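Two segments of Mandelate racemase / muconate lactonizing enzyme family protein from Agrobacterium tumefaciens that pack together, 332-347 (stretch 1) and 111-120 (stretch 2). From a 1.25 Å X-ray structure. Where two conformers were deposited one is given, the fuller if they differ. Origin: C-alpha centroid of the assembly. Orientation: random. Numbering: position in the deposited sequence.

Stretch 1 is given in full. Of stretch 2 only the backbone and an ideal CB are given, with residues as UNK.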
ATOM      1  N   LEU A 332      20.813   6.149 -31.093  1.00  8.01           N
ATOM      2  CA  LEU A 332      20.234   6.290 -29.759  1.00  7.64           C
ATOM      3  C   LEU A 332      21.163   5.765 -28.667  1.00  7.30           C
ATOM      4  O   LEU A 332      21.346   6.409 -27.629  1.00  8.58           O
ATOM      5  CB  LEU A 332      18.891   5.580 -29.697  1.00  9.20           C
ATOM      6  CG  LEU A 332      18.203   5.559 -28.327  1.00  9.08           C
ATOM      7  CD1 LEU A 332      17.882   6.960 -27.821  1.00 11.79           C
ATOM      8  CD2 LEU A 332      16.945   4.698 -28.384  1.00 11.07           C
ATOM      9  N   SER A 333      21.785   4.624 -28.926  1.00  7.79           N
ATOM     10  CA  SER A 333      22.694   4.010 -27.970  1.00  8.73           C
ATOM     11  C   SER A 333      23.988   4.788 -27.770  1.00  8.80           C
ATOM     12  O   SER A 333      24.609   4.657 -26.726  1.00  9.64           O
ATOM     13  CB  SER A 333      23.005   2.576 -28.390  1.00  8.89           C
ATOM     14  OG  SER A 333      21.863   1.760 -28.223  1.00  9.50           O
ATOM     15  N   LEU A 334      24.416   5.572 -28.759  1.00  7.91           N
ATOM     16  CA  LEU A 334      25.603   6.401 -28.572  1.00  8.54           C
ATOM     17  C   LEU A 334      25.267   7.668 -27.798  1.00  7.65           C
ATOM     18  O   LEU A 334      26.125   8.243 -27.131  1.00  9.03           O
ATOM     19  CB  LEU A 334      26.259   6.753 -29.911  1.00  8.92           C
ATOM     20  CG  LEU A 334      26.761   5.551 -30.714  1.00  9.30           C
ATOM     21  CD1 LEU A 334      27.547   6.043 -31.915  1.00 11.34           C
ATOM     22  CD2 LEU A 334      27.605   4.593 -29.903  1.00 10.93           C
ATOM     23  N   ASN A 335      24.020   8.116 -27.880  1.00  8.20           N
ATOM     24  CA  ASN A 335      23.605   9.298 -27.143  1.00  8.47           C
ATOM     25  C   ASN A 335      23.180   9.025 -25.698  1.00  7.45           C
ATOM     26  O   ASN A 335      23.615   9.703 -24.776  1.00  7.87           O
ATOM     27  CB  ASN A 335      22.460  10.025 -27.848  1.00  9.35           C
ATOM     28  CG  ASN A 335      21.793  11.014 -26.940  1.00  9.70           C
ATOM     29  OD1 ASN A 335      20.709  10.741 -26.396  1.00 10.89           O
ATOM     30  ND2 ASN A 335      22.457  12.130 -26.698  1.00  9.96           N
ATOM     31  N   ALA A 336      22.292   8.058 -25.496  1.00  8.28           N
ATOM     32  CA  ALA A 336      21.658   7.899 -24.191  1.00  7.98           C
ATOM     33  C   ALA A 336      22.687   7.483 -23.154  1.00  7.87           C
ATOM     34  O   ALA A 336      23.304   6.440 -23.297  1.00  8.56           O
ATOM     35  CB  ALA A 336      20.546   6.879 -24.265  1.00  9.92           C
ATOM     36  N   PRO A 337      22.876   8.284 -22.092  1.00  8.44           N
ATOM     37  CA  PRO A 337      23.906   7.900 -21.122  1.00  9.59           C
ATOM     38  C   PRO A 337      23.678   6.527 -20.500  1.00  8.76           C
ATOM     39  O   PRO A 337      24.643   5.842 -20.161  1.00  9.57           O
ATOM     40  CB  PRO A 337      23.832   9.018 -20.073  1.00 11.46           C
ATOM     41  CG  PRO A 337      23.419  10.212 -20.883  1.00 11.60           C
ATOM     42  CD  PRO A 337      22.391   9.657 -21.856  1.00  9.56           C
ATOM     43  N   ASN A 338      22.425   6.098 -20.398  1.00  8.74           N
ATOM     44  CA  ASN A 338      22.105   4.805 -19.797  1.00  8.45           C
ATOM     45  C   ASN A 338      21.944   3.672 -20.807  1.00  7.70           C
ATOM     46  O   ASN A 338      21.432   2.619 -20.451  1.00  8.95           O
ATOM     47  CB  ASN A 338      20.852   4.896 -18.914  1.00  8.69           C
ATOM     48  CG  ASN A 338      19.609   5.224 -19.702  1.00  8.91           C
ATOM     49  OD1 ASN A 338      19.682   5.928 -20.713  1.00  9.46           O
ATOM     50  ND2 ASN A 338      18.459   4.731 -19.249  1.00  8.73           N
ATOM     51  N   ALA A 339      22.386   3.853 -22.053  1.00  8.16           N
ATOM     52  CA  ALA A 339      22.386   2.716 -22.985  1.00  8.40           C
ATOM     53  C   ALA A 339      23.443   1.698 -22.550  1.00  7.98           C
ATOM     54  O   ALA A 339      24.609   2.043 -22.346  1.00 10.07           O
ATOM     55  CB  ALA A 339      22.635   3.168 -24.411  1.00  9.56           C
ATOM     56  N   LEU A 340      23.029   0.445 -22.415  1.00  8.49           N
ATOM     57  CA  LEU A 340      23.872  -0.609 -21.862  1.00  9.08           C
ATOM     58  C   LEU A 340      24.609  -1.395 -22.934  1.00  9.59           C
ATOM     59  O   LEU A 340      25.812  -1.643 -22.840  1.00 10.25           O
ATOM     60  CB  LEU A 340      22.988  -1.556 -21.045  1.00  9.40           C
ATOM     61  CG  LEU A 340      23.650  -2.768 -20.400  1.00  9.84           C
ATOM     62  CD1 LEU A 340      24.644  -2.343 -19.329  1.00 13.26           C
ATOM     63  CD2 LEU A 340      22.594  -3.671 -19.800  1.00 12.74           C
ATOM     64  N   VAL A 341      23.854  -1.853 -23.929  0.52  9.45           N
ATOM     65  CA  VAL A 341      24.382  -2.618 -25.049  0.52 11.07           C
ATOM     66  C   VAL A 341      23.514  -2.337 -26.257  0.52 10.24           C
ATOM     67  O   VAL A 341      22.352  -1.942 -26.113  0.52  9.89           O
ATOM     68  CB  VAL A 341      24.330  -4.142 -24.795  0.52 12.71           C
ATOM     69  CG1 VAL A 341      25.473  -4.595 -23.904  0.52 13.23           C
ATOM     70  CG2 VAL A 341      22.977  -4.552 -24.209  0.52 11.86           C
ATOM     71  N   GLN A 342      24.079  -2.535 -27.445  1.00 11.60           N
ATOM     72  CA  GLN A 342      23.311  -2.465 -28.688  1.00 10.96           C
ATOM     73  C   GLN A 342      23.378  -3.797 -29.411  1.00 11.72           C
ATOM     74  O   GLN A 342      24.410  -4.133 -29.996  1.00 13.35           O
ATOM     75  CB  GLN A 342      23.820  -1.354 -29.612  1.00 10.92           C
ATOM     76  CG  GLN A 342      23.074  -1.325 -30.948  1.00 11.41           C
ATOM     77  CD  GLN A 342      21.579  -1.171 -30.744  1.00 10.83           C
ATOM     78  OE1 GLN A 342      21.123  -0.189 -30.154  1.00 10.29           O
ATOM     79  NE2 GLN A 342      20.803  -2.159 -31.206  1.00 11.22           N
ATOM     80  N   GLU A 343      22.284  -4.554 -29.355  1.00 11.86           N
ATOM     81  CA  GLU A 343      22.142  -5.816 -30.070  1.00 12.64           C
ATOM     82  C   GLU A 343      22.459  -5.675 -31.556  1.00 13.06           C
ATOM     83  O   GLU A 343      22.101  -4.664 -32.172  1.00 12.71           O
ATOM     84  CB  GLU A 343      20.698  -6.298 -29.938  1.00 13.19           C
ATOM     85  CG  GLU A 343      20.475  -7.680 -30.501  1.00 13.76           C
ATOM     86  CD  GLU A 343      19.040  -8.127 -30.420  1.00 15.49           C
ATOM     87  OE1 GLU A 343      18.127  -7.284 -30.551  1.00 16.06           O
ATOM     88  OE2 GLU A 343      18.820  -9.336 -30.220  1.00 16.91           O
ATOM     89  N   SER A 344      23.105  -6.680 -32.134  1.00 13.85           N
ATOM     90  CA  SER A 344      23.297  -6.668 -33.575  1.00 14.33           C
ATOM     91  C   SER A 344      23.348  -8.076 -34.132  1.00 19.22           C
ATOM     92  O   SER A 344      23.444  -9.046 -33.385  1.00 18.42           O
ATOM     93  CB  SER A 344      24.558  -5.886 -33.957  1.00 17.36           C
ATOM     94  OG  SER A 344      25.733  -6.549 -33.525  1.00 17.42           O
ATOM     95  N   VAL A 345      23.270  -8.163 -35.456  1.00 22.27           N
ATOM     96  CA  VAL A 345      23.317  -9.416 -36.194  1.00 24.93           C
ATOM     97  C   VAL A 345      24.760  -9.885 -36.327  1.00 25.46           C
ATOM     98  O   VAL A 345      25.648  -9.094 -36.654  1.00 28.56           O
ATOM     99  CB  VAL A 345      22.737  -9.222 -37.612  1.00 34.04           C
ATOM    100  CG1 VAL A 345      22.967 -10.458 -38.477  1.00 39.23           C
ATOM    101  CG2 VAL A 345      21.255  -8.852 -37.554  1.00 30.29           C
ATOM    102  N   ARG A 346      25.006 -11.160 -36.063  1.00 26.50           N
ATOM    103  CA  ARG A 346      26.336 -11.704 -36.290  1.00 33.09           C
ATOM    104  C   ARG A 346      26.696 -11.598 -37.772  1.00 23.59           C
ATOM    105  O   ARG A 346      25.946 -12.055 -38.633  1.00 30.55           O
ATOM    106  CB  ARG A 346      26.423 -13.147 -35.794  1.00 43.61           C
ATOM    107  CG  ARG A 346      25.207 -13.993 -36.107  1.00 46.75           C
ATOM    108  CD  ARG A 346      25.267 -15.326 -35.376  1.00 49.30           C
ATOM    109  NE  ARG A 346      24.264 -16.257 -35.880  1.00 53.70           N
ATOM    110  CZ  ARG A 346      24.473 -17.110 -36.879  1.00 55.24           C
ATOM    111  NH1 ARG A 346      23.501 -17.920 -37.277  1.00 56.17           N
ATOM    112  NH2 ARG A 346      25.654 -17.153 -37.483  1.00 54.55           N
ATOM    113  N   ALA A 347      27.828 -10.955 -38.050  1.00 38.53           N
ATOM    114  CA  ALA A 347      28.318 -10.751 -39.415  1.00 40.25           C
ATOM    115  C   ALA A 347      27.279 -10.138 -40.360  1.00 40.25           C
ATOM    116  O   ALA A 347      27.107 -10.606 -41.485  1.00 42.97           O
ATOM    117  CB  ALA A 347      28.863 -12.061 -39.989  1.00 39.83           C
ATOM    118  N   UNK A 111      27.505  10.648 -26.435  1.00  9.25           N
ATOM    119  CA  UNK A 111      27.974  10.400 -25.082  1.00  9.45           C
ATOM    120  C   UNK A 111      29.064   9.335 -25.057  1.00  9.97           C
ATOM    121  O   UNK A 111      29.880   9.296 -24.137  1.00 12.03           O
ATOM    122  CB  UNK A 111      26.807   9.979 -24.187  1.00  9.45           C
ATOM    123  N   UNK A 112      29.072   8.487 -26.079  1.00 10.12           N
ATOM    124  CA  UNK A 112      30.150   7.533 -26.326  1.00  9.96           C
ATOM    125  C   UNK A 112      30.294   7.452 -27.842  1.00  9.80           C
ATOM    126  O   UNK A 112      29.369   7.801 -28.585  1.00 11.42           O
ATOM    127  CB  UNK A 112      29.866   6.164 -25.704  1.00  9.96           C
ATOM    128  N   UNK A 113      31.444   6.969 -28.295  0.52 11.69           N
ATOM    129  CA  UNK A 113      31.740   6.882 -29.720  0.52 13.76           C
ATOM    130  C   UNK A 113      31.428   5.494 -30.272  0.52 11.60           C
ATOM    131  O   UNK A 113      31.287   5.306 -31.479  0.52 14.03           O
ATOM    132  CB  UNK A 113      33.208   7.230 -29.977  0.52 13.76           C
ATOM    133  N   UNK A 114      31.323   4.523 -29.374  1.00 11.54           N
ATOM    134  CA  UNK A 114      30.968   3.160 -29.740  1.00 12.33           C
ATOM    135  C   UNK A 114      30.357   2.535 -28.502  1.00 11.38           C
ATOM    136  O   UNK A 114      30.524   3.050 -27.390  1.00 12.24           O
ATOM    137  CB  UNK A 114      32.173   2.364 -30.244  1.00 12.33           C
ATOM    138  N   UNK A 115      29.658   1.421 -28.685  1.00 10.42           N
ATOM    139  CA  UNK A 115      29.025   0.750 -27.566  1.00 11.22           C
ATOM    140  C   UNK A 115      29.148  -0.751 -27.742  1.00 10.91           C
ATOM    141  O   UNK A 115      29.152  -1.261 -28.860  1.00 11.79           O
ATOM    142  CB  UNK A 115      27.558   1.163 -27.438  1.00 11.22           C
ATOM    143  N   UNK A 116      29.250  -1.459 -26.623  0.51 11.77           N
ATOM    144  CA  UNK A 116      29.314  -2.911 -26.652  0.51 12.49           C
ATOM    145  C   UNK A 116      28.090  -3.477 -27.352  0.51  9.40           C
ATOM    146  O   UNK A 116      26.981  -2.968 -27.198  0.51 12.49           O
ATOM    147  CB  UNK A 116      29.429  -3.476 -25.235  0.51 12.49           C
ATOM    148  N   UNK A 117      28.303  -4.525 -28.136  1.00 12.64           N
ATOM    149  CA  UNK A 117      27.203  -5.232 -28.786  1.00 11.58           C
ATOM    150  C   UNK A 117      27.002  -6.624 -28.182  1.00 13.59           C
ATOM    151  O   UNK A 117      27.817  -7.085 -27.378  1.00 17.05           O
ATOM    152  CB  UNK A 117      27.463  -5.344 -30.290  1.00 11.58           C
ATOM    153  N   UNK A 118      25.897  -7.273 -28.536  1.00 13.82           N
ATOM    154  CA  UNK A 118      25.706  -8.689 -28.243  1.00 14.51           C
ATOM    155  C   UNK A 118      25.054  -9.345 -29.438  1.00 14.69           C
ATOM    156  O   UNK A 118      24.408  -8.671 -30.245  1.00 14.63           O
ATOM    157  CB  UNK A 118      24.863  -8.892 -26.982  1.00 14.51           C
ATOM    158  N   UNK A 119      25.231 -10.659 -29.547  1.00 14.22           N
ATOM    159  CA  UNK A 119      24.649 -11.427 -30.640  1.00 14.34           C
ATOM    160  C   UNK A 119      23.665 -12.470 -30.127  1.00 17.29           C
ATOM    161  O   UNK A 119      23.737 -12.886 -28.975  1.00 15.75           O
ATOM    162  CB  UNK A 119      25.751 -12.104 -31.457  1.00 14.34           C
ATOM    163  N   UNK A 120      22.767 -12.926 -30.994  1.00 24.52           N
ATOM    164  CA  UNK A 120      21.808 -13.952 -30.596  1.00 27.35           C
ATOM    165  C   UNK A 120      22.193 -15.332 -31.124  1.00 35.54           C
ATOM    166  O   UNK A 120      23.072 -15.460 -31.979  1.00 29.30           O
ATOM    167  CB  UNK A 120      20.408 -13.580 -31.090  1.00 27.35           C
TER

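At position 111 CA-to-CB points toward stretch 1, and the ideal CB lies only 3.3 Å from Asn-335 O, at a helix end where carbonyls lack helical partners. A small side chain with a donor suits such a place: serine, perhaps threonine. The residue is Ser-111; its OG gives a hydrogen bond to Asn-335 O (2.7 Å).

Position 112 starts sideways, its N donating to Leu-334 O at 3.1 Å. Beyond it the carbonyls of Ser-333, Ala-336 and Pro-337 converge, a cluster of acceptors that calls for a long side chain with several donors; lysine could answer in part, arginine more fully. Arg-112 does so: NH1 bonds to Ser-333 O and Ala-336 O, both at 2.8 Å, and NH2 to Pro-337 O at 3.0 Å. All three acceptors lie near the guanidinium plane, so the arginine ties the helix end to the turn that follows.

Positions 113 and 114 point away and ask little of their side chains; polar or charged residues would do. They are Arg-113 and Glu-114.

Position 115 points toward Leu-334 CD2, with Ala-339 and the CB of Gln-342 nearby. This apolar pocket would take leucine, isoleucine, valine or methionine. Ile-115 sends CD1 to 3.8 Å from Ala-339 CB.

At 116 the backbone O accepts from Gln-342 N (2.9 Å). CB points sideways, near Val-341 CG1 and Leu-340 O, so a long chain with an apolar stem and a polar end fits. Arg-116 places NH2 3.8 Å from Val-341 CG1, and its NE donates to a water that in turn donates to Leu-340 O.

At 117 the ideal CB is 3.3 Å from Gln-342 O, with Ser-344 OG close by: threonine or serine would suit. Thr-117 OG1 donates to Gln-342 O (2.6 Å) and lies 2.7 Å from Ser-344 OG.

Position 118 is on the same face as Glu-343, whose extended aliphatic chain offers a surface for an aromatic or a broad apolar group. Tyr-118 lays its ring face against that chain, with Glu-343 CG 3.8 Å from the ring centroid. Its backbone O accepts from Ser-344 N (3.0 Å).

Position 119 points sideways, near Ser-344 O and Arg-346 CB; a modest polar group suits, and Asn-119 supplies one.

At 120, Glu-343 OE2 is 4.6 Å from the ideal CB, favouring a small or polar residue. Thr-120 brings CG2 to 3.1 Å from Glu-343 OE2, and a water links its N to Ser-344 O.

Stretch 2 111-120: SRREIRTYNT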
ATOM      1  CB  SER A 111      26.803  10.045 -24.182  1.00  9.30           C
ATOM      2  OG  SER A 111      25.841  11.090 -24.217  1.00  9.82           O
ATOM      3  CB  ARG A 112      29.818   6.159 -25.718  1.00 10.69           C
ATOM      4  CG  ARG A 112      28.484   5.580 -26.204  1.00  9.50           C
ATOM      5  CD  ARG A 112      28.065   4.305 -25.460  1.00  9.64           C
ATOM      6  NE  ARG A 112      27.888   4.549 -24.034  1.00 10.38           N
ATOM      7  CZ  ARG A 112      26.792   5.068 -23.487  1.00  9.60           C
ATOM      8  NH1 ARG A 112      25.744   5.383 -24.233  1.00  9.99           N
ATOM      9  NH2 ARG A 112      26.746   5.273 -22.175  1.00 11.64           N
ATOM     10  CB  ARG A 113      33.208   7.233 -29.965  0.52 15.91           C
ATOM     11  CG  ARG A 113      33.566   8.679 -29.650  0.52 27.16           C
ATOM     12  CD  ARG A 113      32.912   9.627 -30.644  0.52 31.43           C
ATOM     13  NE  ARG A 113      33.018  11.021 -30.224  0.52 27.17           N
ATOM     14  CZ  ARG A 113      32.515  12.046 -30.904  0.52 20.94           C
ATOM     15  NH1 ARG A 113      31.871  11.841 -32.044  0.52 21.91           N
ATOM     16  NH2 ARG A 113      32.654  13.280 -30.442  0.52 23.21           N
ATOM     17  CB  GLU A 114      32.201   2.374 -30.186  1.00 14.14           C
ATOM     18  CG  GLU A 114      33.242   2.207 -29.094  1.00 16.43           C
ATOM     19  CD  GLU A 114      34.523   1.550 -29.582  1.00 26.87           C
ATOM     20  OE1 GLU A 114      34.589   1.163 -30.771  1.00 26.73           O
ATOM     21  OE2 GLU A 114      35.466   1.425 -28.771  1.00 33.20           O
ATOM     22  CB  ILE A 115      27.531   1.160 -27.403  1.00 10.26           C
ATOM     23  CG1 ILE A 115      26.965   0.664 -26.063  1.00 10.93           C
ATOM     24  CG2 ILE A 115      26.704   0.665 -28.578  1.00 11.63           C
ATOM     25  CD1 ILE A 115      25.547   1.131 -25.792  1.00 11.60           C
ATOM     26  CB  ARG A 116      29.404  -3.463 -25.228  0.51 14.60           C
ATOM     27  CG  ARG A 116      29.678  -4.952 -25.145  0.51 20.99           C
ATOM     28  CD  ARG A 116      30.118  -5.375 -23.737  0.51 18.25           C
ATOM     29  NE  ARG A 116      28.994  -5.474 -22.806  0.51 18.18           N
ATOM     30  CZ  ARG A 116      28.537  -6.611 -22.280  0.51 16.26           C
ATOM     31  NH1 ARG A 116      29.109  -7.777 -22.566  0.51 11.33           N
ATOM     32  NH2 ARG A 116      27.506  -6.584 -21.445  0.51 15.48           N
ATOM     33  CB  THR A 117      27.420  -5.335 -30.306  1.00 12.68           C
ATOM     34  OG1 THR A 117      26.205  -5.731 -30.953  1.00 13.99           O
ATOM     35  CG2 THR A 117      28.506  -6.349 -30.624  1.00 16.10           C
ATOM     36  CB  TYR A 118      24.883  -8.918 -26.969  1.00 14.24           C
ATOM     37  CG  TYR A 118      23.388  -8.650 -27.046  1.00 14.21           C
ATOM     38  CD1 TYR A 118      22.495  -9.658 -27.415  1.00 14.26           C
ATOM     39  CD2 TYR A 118      22.864  -7.423 -26.674  1.00 13.33           C
ATOM     40  CE1 TYR A 118      21.129  -9.431 -27.444  1.00 13.79           C
ATOM     41  CE2 TYR A 118      21.497  -7.181 -26.707  1.00 12.87           C
ATOM     42  CZ  TYR A 118      20.631  -8.191 -27.088  1.00 13.16           C
ATOM     43  OH  TYR A 118      19.279  -7.952 -27.119  1.00 14.04           O
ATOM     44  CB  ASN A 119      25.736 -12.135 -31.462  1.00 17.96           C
ATOM     45  CG  ASN A 119      26.576 -11.176 -32.292  1.00 19.29           C
ATOM     46  OD1 ASN A 119      26.219 -10.017 -32.499  1.00 24.17           O
ATOM     47  ND2 ASN A 119      27.707 -11.670 -32.780  1.00 22.00           N
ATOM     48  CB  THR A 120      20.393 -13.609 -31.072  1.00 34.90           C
ATOM     49  OG1 THR A 120      20.315 -13.753 -32.496  1.00 37.43           O
ATOM     50  CG2 THR A 120      20.043 -12.185 -30.683  1.00 30.56           C
TER
HETATM   51  O   HOH W   1      27.455  -3.421 -21.381  1.00 18.52           O
HETATM   52  O   HOH W   2      22.767 -11.557 -33.427  1.00 29.15           O
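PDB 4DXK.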